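Local coordinates for protein 2,3-dihydroxybenzoate-AMP ligase (Mycobacterium smegmatis, PDB 5KEI) that belongs to the ANL superfamily of AMP-binding enzymes, with a large alpha/beta N-terminal part and a smaller C-terminal domain, at residues Cys241-Asp247 with Arg324-Val328; Ile62-Asp66 with Ala274-Phe278; Leu51-Ala55 with Tyr73-Asp77; Val100-Asn104 with Val147-Thr151. All coordinates share one frame; numbering follows the deposited sequence.

Contact 1. Residues Cys241-Asp247 with Arg324-Val328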
# COMPACT_ATOMS: atom_id res chain seq x y z
N CYS A 241 -15.83 -7.67 8.98
CA CYS A 241 -15.20 -8.74 9.74
C CYS A 241 -15.90 -8.99 11.06
O CYS A 241 -15.52 -9.89 11.80
CB CYS A 241 -13.73 -8.44 10.00
SG CYS A 241 -12.71 -8.41 8.50
N ARG A 242 -16.89 -8.15 11.35
CA ARG A 242 -17.72 -8.29 12.55
C ARG A 242 -16.91 -8.12 13.84
O ARG A 242 -17.18 -8.77 14.85
CB ARG A 242 -18.44 -9.65 12.54
CG ARG A 242 -19.10 -10.01 11.20
CD ARG A 242 -20.62 -9.81 11.23
NE ARG A 242 -21.24 -10.01 9.91
CZ ARG A 242 -22.53 -9.79 9.63
NH1 ARG A 242 -23.36 -9.36 10.57
NH2 ARG A 242 -22.98 -10.00 8.40
N LEU A 243 -15.91 -7.24 13.81
CA LEU A 243 -15.08 -6.95 14.98
C LEU A 243 -15.90 -6.30 16.10
O LEU A 243 -16.72 -5.41 15.85
CB LEU A 243 -13.90 -6.03 14.61
CG LEU A 243 -12.77 -6.53 13.70
CD1 LEU A 243 -11.60 -5.51 13.67
CD2 LEU A 243 -12.27 -7.91 14.09
N THR A 244 -15.68 -6.73 17.34
CA THR A 244 -16.31 -6.10 18.49
C THR A 244 -15.22 -5.70 19.50
O THR A 244 -14.05 -6.07 19.35
CB THR A 244 -17.36 -7.02 19.18
OG1 THR A 244 -16.71 -8.13 19.81
CG2 THR A 244 -18.40 -7.55 18.18
N ALA A 245 -15.61 -4.97 20.54
CA ALA A 245 -14.68 -4.60 21.61
C ALA A 245 -14.05 -5.81 22.30
O ALA A 245 -13.07 -5.67 23.03
CB ALA A 245 -15.39 -3.73 22.64
N ASP A 246 -14.59 -7.00 22.04
CA ASP A 246 -14.05 -8.23 22.63
C ASP A 246 -12.95 -8.87 21.77
O ASP A 246 -12.24 -9.75 22.24
CB ASP A 246 -15.18 -9.26 22.84
CG ASP A 246 -16.27 -8.77 23.78
OD1 ASP A 246 -15.94 -8.13 24.81
OD2 ASP A 246 -17.46 -9.01 23.47
N ASP A 247 -12.81 -8.44 20.52
CA ASP A 247 -11.78 -9.05 19.69
C ASP A 247 -10.38 -8.58 20.10
O ASP A 247 -10.21 -7.47 20.61
CB ASP A 247 -12.00 -8.76 18.20
CG ASP A 247 -13.12 -9.57 17.61
OD1 ASP A 247 -12.96 -10.81 17.51
OD2 ASP A 247 -14.16 -8.98 17.22
N ARG A 324 -10.71 -16.92 15.67
CA ARG A 324 -11.99 -17.04 14.98
C ARG A 324 -11.92 -16.46 13.58
O ARG A 324 -12.75 -16.77 12.74
CB ARG A 324 -13.08 -16.32 15.77
CG ARG A 324 -12.93 -14.82 15.78
CD ARG A 324 -14.25 -14.17 15.46
NE ARG A 324 -14.20 -12.71 15.44
CZ ARG A 324 -14.61 -11.95 14.43
NH1 ARG A 324 -15.09 -12.52 13.33
NH2 ARG A 324 -14.55 -10.63 14.52
N LEU A 325 -10.93 -15.60 13.36
CA LEU A 325 -10.73 -14.98 12.06
C LEU A 325 -9.25 -14.99 11.72
O LEU A 325 -8.45 -14.30 12.34
CB LEU A 325 -11.27 -13.54 12.04
CG LEU A 325 -11.03 -12.73 10.74
CD1 LEU A 325 -11.81 -13.29 9.57
CD2 LEU A 325 -11.37 -11.29 10.95
N LEU A 326 -8.91 -15.81 10.73
CA LEU A 326 -7.59 -15.79 10.12
C LEU A 326 -7.70 -15.27 8.69
O LEU A 326 -8.17 -15.97 7.80
CB LEU A 326 -6.96 -17.18 10.12
CG LEU A 326 -5.59 -17.27 9.45
CD1 LEU A 326 -4.65 -16.33 10.13
CD2 LEU A 326 -5.07 -18.68 9.54
N GLN A 327 -7.30 -14.02 8.49
CA GLN A 327 -7.25 -13.44 7.16
C GLN A 327 -5.97 -13.89 6.48
O GLN A 327 -4.92 -13.99 7.12
CB GLN A 327 -7.28 -11.91 7.18
CG GLN A 327 -8.40 -11.24 7.94
CD GLN A 327 -8.25 -9.71 7.95
OE1 GLN A 327 -7.32 -9.17 8.56
NE2 GLN A 327 -9.13 -9.03 7.22
N VAL A 328 -6.06 -14.17 5.18
CA VAL A 328 -4.87 -14.46 4.39
C VAL A 328 -4.91 -13.67 3.08
O VAL A 328 -5.88 -13.70 2.34
CB VAL A 328 -4.75 -15.96 4.11
CG1 VAL A 328 -3.52 -16.25 3.24
CG2 VAL A 328 -4.67 -16.72 5.44

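Contact 2. Residues Ile62-Asp66 with Ala274-Phe278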
# COMPACT_ATOMS: atom_id res chain seq x y z
N ILE A 62 -8.13 -1.92 26.94
CA ILE A 62 -6.76 -1.96 26.45
C ILE A 62 -6.76 -1.67 24.95
O ILE A 62 -7.49 -2.30 24.20
CB ILE A 62 -6.10 -3.31 26.72
CG1 ILE A 62 -6.20 -3.65 28.21
CG2 ILE A 62 -4.67 -3.29 26.27
CD1 ILE A 62 -5.48 -2.66 29.09
N ALA A 63 -5.96 -0.71 24.52
CA ALA A 63 -5.96 -0.32 23.11
C ALA A 63 -4.88 -1.07 22.34
O ALA A 63 -5.15 -1.65 21.29
CB ALA A 63 -5.76 1.19 22.97
N VAL A 64 -3.65 -1.06 22.87
CA VAL A 64 -2.52 -1.65 22.19
C VAL A 64 -1.67 -2.45 23.19
O VAL A 64 -1.59 -2.08 24.36
CB VAL A 64 -1.67 -0.57 21.50
CG1 VAL A 64 -2.44 0.04 20.32
CG2 VAL A 64 -1.28 0.51 22.49
N ILE A 65 -1.08 -3.55 22.74
CA ILE A 65 -0.20 -4.37 23.59
C ILE A 65 1.05 -4.77 22.83
O ILE A 65 0.98 -5.04 21.63
CB ILE A 65 -0.89 -5.68 24.08
CG1 ILE A 65 -2.29 -5.42 24.64
CG2 ILE A 65 -0.06 -6.37 25.13
CD1 ILE A 65 -2.89 -6.63 25.34
N ASP A 66 2.20 -4.79 23.50
CA ASP A 66 3.38 -5.46 22.96
C ASP A 66 4.06 -6.18 24.12
O ASP A 66 3.53 -6.21 25.23
CB ASP A 66 4.36 -4.51 22.23
CG ASP A 66 4.89 -3.37 23.11
OD1 ASP A 66 5.10 -3.56 24.32
OD2 ASP A 66 5.13 -2.26 22.56
N ALA A 274 -11.64 -2.59 20.19
CA ALA A 274 -10.96 -3.87 20.37
C ALA A 274 -9.49 -3.70 20.76
O ALA A 274 -8.93 -2.61 20.63
CB ALA A 274 -11.06 -4.71 19.11
N THR A 275 -8.87 -4.77 21.24
CA THR A 275 -7.45 -4.74 21.60
C THR A 275 -6.58 -5.13 20.40
O THR A 275 -6.91 -6.04 19.64
CB THR A 275 -7.15 -5.69 22.78
OG1 THR A 275 -8.05 -5.40 23.87
CG2 THR A 275 -5.70 -5.56 23.25
N THR A 276 -5.45 -4.44 20.23
CA THR A 276 -4.48 -4.80 19.21
C THR A 276 -3.16 -5.20 19.86
O THR A 276 -2.65 -4.50 20.75
CB THR A 276 -4.26 -3.64 18.22
OG1 THR A 276 -5.43 -3.46 17.42
CG2 THR A 276 -3.06 -3.91 17.33
N VAL A 277 -2.62 -6.34 19.43
CA VAL A 277 -1.35 -6.86 19.94
C VAL A 277 -0.27 -6.87 18.87
O VAL A 277 -0.43 -7.54 17.86
CB VAL A 277 -1.50 -8.30 20.45
CG1 VAL A 277 -0.15 -8.83 20.88
CG2 VAL A 277 -2.54 -8.39 21.59
N PHE A 278 0.83 -6.16 19.10
CA PHE A 278 1.98 -6.15 18.18
C PHE A 278 2.96 -7.28 18.50
O PHE A 278 3.18 -7.58 19.68
CB PHE A 278 2.71 -4.80 18.23
CG PHE A 278 1.90 -3.63 17.76
CD1 PHE A 278 0.96 -3.05 18.58
CD2 PHE A 278 2.07 -3.13 16.48
CE1 PHE A 278 0.21 -1.99 18.14
CE2 PHE A 278 1.31 -2.06 16.04
CZ PHE A 278 0.39 -1.49 16.86
O HOH W 1 -6.71 -1.41 19.10

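Contact 3. Residues Leu51-Ala55 with Tyr73-Asp77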
# COMPACT_ATOMS: atom_id res chain seq x y z
N LEU A 51 -8.93 7.48 17.16
CA LEU A 51 -8.42 7.27 18.52
C LEU A 51 -9.21 8.08 19.53
O LEU A 51 -9.55 7.58 20.61
CB LEU A 51 -6.94 7.63 18.62
CG LEU A 51 -6.31 7.73 20.02
CD1 LEU A 51 -6.52 6.47 20.88
CD2 LEU A 51 -4.82 8.03 19.89
N ARG A 52 -9.50 9.32 19.15
CA ARG A 52 -10.22 10.26 19.99
C ARG A 52 -11.58 9.70 20.37
O ARG A 52 -11.95 9.67 21.54
CB ARG A 52 -10.38 11.61 19.28
CG ARG A 52 -10.93 12.73 20.16
CD ARG A 52 -9.92 13.15 21.19
NE ARG A 52 -8.84 13.94 20.60
CZ ARG A 52 -7.67 14.16 21.19
NH1 ARG A 52 -7.42 13.63 22.38
NH2 ARG A 52 -6.75 14.91 20.59
N THR A 53 -12.33 9.26 19.36
CA THR A 53 -13.67 8.74 19.60
C THR A 53 -13.62 7.45 20.41
O THR A 53 -14.40 7.27 21.34
CB THR A 53 -14.42 8.51 18.29
OG1 THR A 53 -14.55 9.76 17.61
CG2 THR A 53 -15.80 7.90 18.54
N ALA A 54 -12.68 6.57 20.07
CA ALA A 54 -12.43 5.36 20.84
C ALA A 54 -12.06 5.65 22.30
O ALA A 54 -12.48 4.95 23.21
CB ALA A 54 -11.32 4.54 20.17
N ALA A 55 -11.26 6.69 22.51
CA ALA A 55 -10.86 7.09 23.85
C ALA A 55 -12.02 7.63 24.68
O ALA A 55 -12.01 7.48 25.91
CB ALA A 55 -9.75 8.13 23.77
N TYR A 73 -7.06 2.89 25.96
CA TYR A 73 -7.42 3.91 24.99
C TYR A 73 -7.25 5.32 25.55
O TYR A 73 -6.89 6.24 24.81
CB TYR A 73 -8.86 3.72 24.50
CG TYR A 73 -8.99 2.71 23.38
CD1 TYR A 73 -8.73 3.07 22.05
CD2 TYR A 73 -9.36 1.39 23.64
CE1 TYR A 73 -8.83 2.14 21.02
CE2 TYR A 73 -9.47 0.45 22.61
CZ TYR A 73 -9.21 0.84 21.31
OH TYR A 73 -9.32 -0.10 20.31
N ALA A 74 -7.50 5.49 26.84
CA ALA A 74 -7.33 6.79 27.49
C ALA A 74 -5.85 7.16 27.60
O ALA A 74 -5.45 8.29 27.33
CB ALA A 74 -7.99 6.81 28.86
N GLU A 75 -5.05 6.18 27.99
CA GLU A 75 -3.60 6.35 28.07
C GLU A 75 -2.96 6.61 26.71
O GLU A 75 -2.05 7.42 26.61
CB GLU A 75 -2.97 5.12 28.73
CG GLU A 75 -3.38 4.99 30.19
CD GLU A 75 -3.08 3.64 30.81
OE1 GLU A 75 -2.52 2.76 30.10
OE2 GLU A 75 -3.43 3.45 32.00
N LEU A 76 -3.44 5.91 25.67
CA LEU A 76 -2.89 6.08 24.32
C LEU A 76 -3.26 7.45 23.74
O LEU A 76 -2.45 8.10 23.06
CB LEU A 76 -3.37 4.95 23.39
CG LEU A 76 -3.00 5.02 21.91
CD1 LEU A 76 -1.50 5.18 21.70
CD2 LEU A 76 -3.51 3.79 21.16
N ASP A 77 -4.48 7.90 24.02
CA ASP A 77 -4.96 9.20 23.57
C ASP A 77 -4.10 10.37 24.09
O ASP A 77 -3.89 11.35 23.37
CB ASP A 77 -6.41 9.40 24.02
CG ASP A 77 -7.16 10.42 23.17
OD1 ASP A 77 -6.91 10.48 21.95
OD2 ASP A 77 -7.99 11.17 23.73

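Contact 4. Residues Val100-Asn104 with Val147-Thr151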
# COMPACT_ATOMS: atom_id res chain seq x y z
N VAL A 100 8.27 7.43 7.95
CA VAL A 100 8.18 6.59 9.14
C VAL A 100 8.57 5.12 8.87
O VAL A 100 8.06 4.49 7.94
CB VAL A 100 6.76 6.63 9.73
CG1 VAL A 100 6.68 5.80 11.00
CG2 VAL A 100 6.35 8.06 9.98
N GLN A 101 9.49 4.60 9.68
CA GLN A 101 9.93 3.21 9.58
C GLN A 101 10.15 2.62 10.97
O GLN A 101 11.24 2.72 11.52
CB GLN A 101 11.21 3.10 8.74
CG GLN A 101 11.70 1.66 8.54
CD GLN A 101 12.86 1.54 7.57
OE1 GLN A 101 13.94 2.12 7.76
NE2 GLN A 101 12.65 0.76 6.51
N LEU A 102 9.11 2.03 11.53
CA LEU A 102 9.15 1.50 12.88
C LEU A 102 8.78 0.02 12.96
O LEU A 102 7.90 -0.46 12.23
CB LEU A 102 8.21 2.31 13.78
CG LEU A 102 8.56 3.77 14.06
CD1 LEU A 102 7.47 4.39 14.91
CD2 LEU A 102 9.89 3.85 14.78
N PRO A 103 9.43 -0.72 13.88
CA PRO A 103 9.11 -2.12 14.19
C PRO A 103 7.70 -2.27 14.77
O PRO A 103 7.09 -1.27 15.11
CB PRO A 103 10.17 -2.50 15.22
CG PRO A 103 10.56 -1.18 15.85
CD PRO A 103 10.52 -0.21 14.72
N ASN A 104 7.21 -3.50 14.89
CA ASN A 104 5.91 -3.77 15.51
C ASN A 104 5.92 -3.65 17.03
O ASN A 104 6.14 -4.62 17.74
CB ASN A 104 5.41 -5.16 15.12
CG ASN A 104 4.85 -5.19 13.72
OD1 ASN A 104 5.05 -4.25 12.93
ND2 ASN A 104 4.14 -6.27 13.41
N VAL A 147 11.42 9.20 11.18
CA VAL A 147 11.34 8.50 12.45
C VAL A 147 11.82 7.06 12.28
O VAL A 147 11.34 6.35 11.40
CB VAL A 147 9.92 8.51 13.01
CG1 VAL A 147 9.85 7.75 14.33
CG2 VAL A 147 9.43 9.96 13.18
N VAL A 148 12.78 6.65 13.10
CA VAL A 148 13.34 5.30 13.04
C VAL A 148 13.59 4.72 14.41
O VAL A 148 13.57 5.43 15.41
CB VAL A 148 14.68 5.25 12.28
CG1 VAL A 148 14.44 5.26 10.78
CG2 VAL A 148 15.59 6.39 12.74
N ALA A 149 13.84 3.41 14.44
CA ALA A 149 14.26 2.71 15.66
C ALA A 149 15.63 2.05 15.45
O ALA A 149 16.03 1.78 14.31
CB ALA A 149 13.22 1.69 16.07
N ASP A 150 16.35 1.79 16.54
CA ASP A 150 17.73 1.30 16.41
C ASP A 150 17.79 -0.20 16.08
O ASP A 150 18.88 -0.76 15.91
CB ASP A 150 18.54 1.60 17.69
CG ASP A 150 17.86 1.12 18.96
OD1 ASP A 150 16.78 0.47 18.86
OD2 ASP A 150 18.41 1.38 20.06
N THR A 151 16.64 -0.86 15.97
CA THR A 151 16.59 -2.25 15.52
C THR A 151 15.60 -2.46 14.38
O THR A 151 14.59 -1.76 14.27
CB THR A 151 16.24 -3.20 16.67
OG1 THR A 151 16.35 -4.56 16.21
CG2 THR A 151 14.82 -2.93 17.19

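Contact 1. Residues Cys241-Asp247 with Arg324-Val328
Between the loop Cys241-Asp247 and residues 324-328 the closest CA atoms, those of Cys241 and Leu325, are 8.0 Å apart, and side chains span the gap, chiefly that of Arg324. With CG between the backbone N and the carbonyl carbon (chi1 69°) and a further bend at chi2, this arginine lays its guanidinium between Cys241 and Asp247, where it is hydrogen-bonded. End-on, Arg324 NH2 and NH1 both donate to Cys241 O, at 3.0 and 3.1 Å, with the oxygen in the guanidinium plane. Side-on, Arg324 NE meets Asp247 OD1 at 3.1 Å and Arg324 NH2 meets Asp247 OD2 at 3.2 Å, a two-pronged salt bridge. The two flat groups are turned 44° apart: NE approaches OD1 on its syn side, whereas NH2 comes to OD2 from above the carboxylate plane. Asp247 OD2 uses its anti lone pair for Thr244 N, 2.7 Å away, and Thr297 OG1 also binds OD1, fixing the carboxylate's rotation. Apart from these bonds, Cys241 CB meets Leu325 CD2 at 3.8 Å, beside Gln327, whose NE2 bonds Cys263 O and Gln350 OE1. The loop combines a Schellman motif at Arg242, closing helix 227-240, with a type I turn and an ST turn at Thr244, a compact helix-to-strand connection of an alpha/beta fold.

Contact 2. Residues Ile62-Asp66 with Ala274-Phe278
Ile65 sets CG1 anti to its carbonyl carbon (chi1 -48°) and extends CD1 beyond it, sending the methyl back along the neighbouring strand to Thr275 CG2, 3.7 Å from Ile65 CD1. Phe278, with CG also anti to its carbonyl carbon (chi1 -65°), swings its ring so that its edge meets Val64: Phe278 CE1 lies 4.0 Å from Val64 CG1. Ile65 and Val277 share one face of the sheet and touch through Ile65 CB and Val277 CG2 at 4.0 Å, while Val64 and Thr276 occupy the other face. The strands themselves run parallel, their directions 9° apart, in the alternating pattern of parallel pairing. Thr276 N donates to Ala63 O at 3.0 Å, Ile65 N to Thr276 O at 2.7 Å, and Phe278 N to Ile65 O at 2.8 Å. The first of these bonds reaches its carbonyl from above the plane, whereas the other two approach their acceptors nearly head-on. A water also donates to Ala63 O, 2.7 Å away, and to Ala274 O while accepting from Thr276 OG1, tying together the beginnings of both strands. On the far side of strand 62-65, Ala63 and Val64 both pair with His71 in a classic beta bulge. Strand 275-278 continues the sheet through strand 248-251, and Leu266 of helix 265-271 and Leu76 of helix 73-88 pack over the Val64 face.

Contact 3. Residues Leu51-Ala55 with Tyr73-Asp77
Helices 49-57 and 73-88, which flank the beta hairpin of strands 62-65 and 70-72 in the chain, pack here in a roughly antiparallel pair, Leu51, Arg52, Ala54 and Ala55 against Tyr73, Leu76 and Asp77. The segments cross at -142° with their axes 8.8 Å apart at the closest, and the small alanines let the chains meet at Ala55 and Tyr73, whose CA atoms are 4.8 Å apart. Ala54 CB lies 3.5 Å from Tyr73 CD1, while Leu51 CD1 comes to the ring's edge and also touches Leu76 CG at 3.9 Å. The phenol end of Tyr73 reaches past this seam to bond Ala274 O. Arg52 starts out pointing away, with CG anti to the backbone N (chi1 -171°), but bends at both chi2 and chi3 and curls back to Asp77. The guanidinium and carboxylate planes stand 69° apart, so this salt bridge is not a flat two-bond pairing. Arg117 pairs with Asp77 OD1 and Asp81 with Arg52 NH2; lying between two arginines would favour the charged carboxylate of Asp77, which in turn would offset the closeness of Arg52 and Arg117. Ala55 CB sits 3.5 Å from Asp77 CG, and Arg52 NH1 donates to Asp77 OD2 at 2.9 Å, coming from above the carboxylate plane.

Contact 4. Residues Val100-Asn104 with Val147-Thr151
Gln101 N donates to Val147 O at 3.1 Å with an N-H...O angle of 158°, the one backbone hydrogen bond joining the two segments. It belongs to a parallel pairing of Val100 with Val147, whose side chains share one face of the sheet; those of Gln101 and Val148 point to the opposite face. Beyond it the strands part: Gln101 O and Ala149 N stand 4.0 Å apart, too far for a bond, and apolar side chains take over. Leu102, with CG anti to its carbonyl carbon (chi1 -67°), leans across so that CD2 lies 3.9 Å from Val147 CG1 and 4.2 Å from Ala149 CB. Next along, Pro103 CD lies 3.6 Å from Ala149 CB, with CG of the same ring close behind. The carboxamide of Gln101 turns elsewhere, its NE2 bonding Leu126 O and His129 O, which satisfies this buried nitrogen. Ala111 of helix 107-117 packs on Leu102, and strand 173-177 pairs with Val148 on its other side. The pairing thus changes character along its length, from a backbone bond to contacts between carbon atoms, consistent with Pro103, which lacks an N-H, continuing the chain out of the sheet.

In the fold
Contacts 1 and 2 share one mixed sheet, centres about 13 Å apart: contact 2 pairs strands 62-65 and 275-278, while contact 1 joins strand 325-328 to the loop leading into strand 248-251. Asp247 O and Thr275 N, probably hydrogen-bonded, tie the two directly. Contact 3, its centre about 12 Å from that of contact 2, packs the helices flanking the edge hairpin and bonds to it through Tyr73 and Ala274. Contact 4 lies in the second, seven-stranded sheet, its centre about 27 Å from that of contact 1, but Asn104 touches Phe278. Along the chain, contacts 2 and 3 alternate, as do 1 and 2, and contact 4 falls between contact 2's strands. Residues 51-151 thus contribute strands to both sheets.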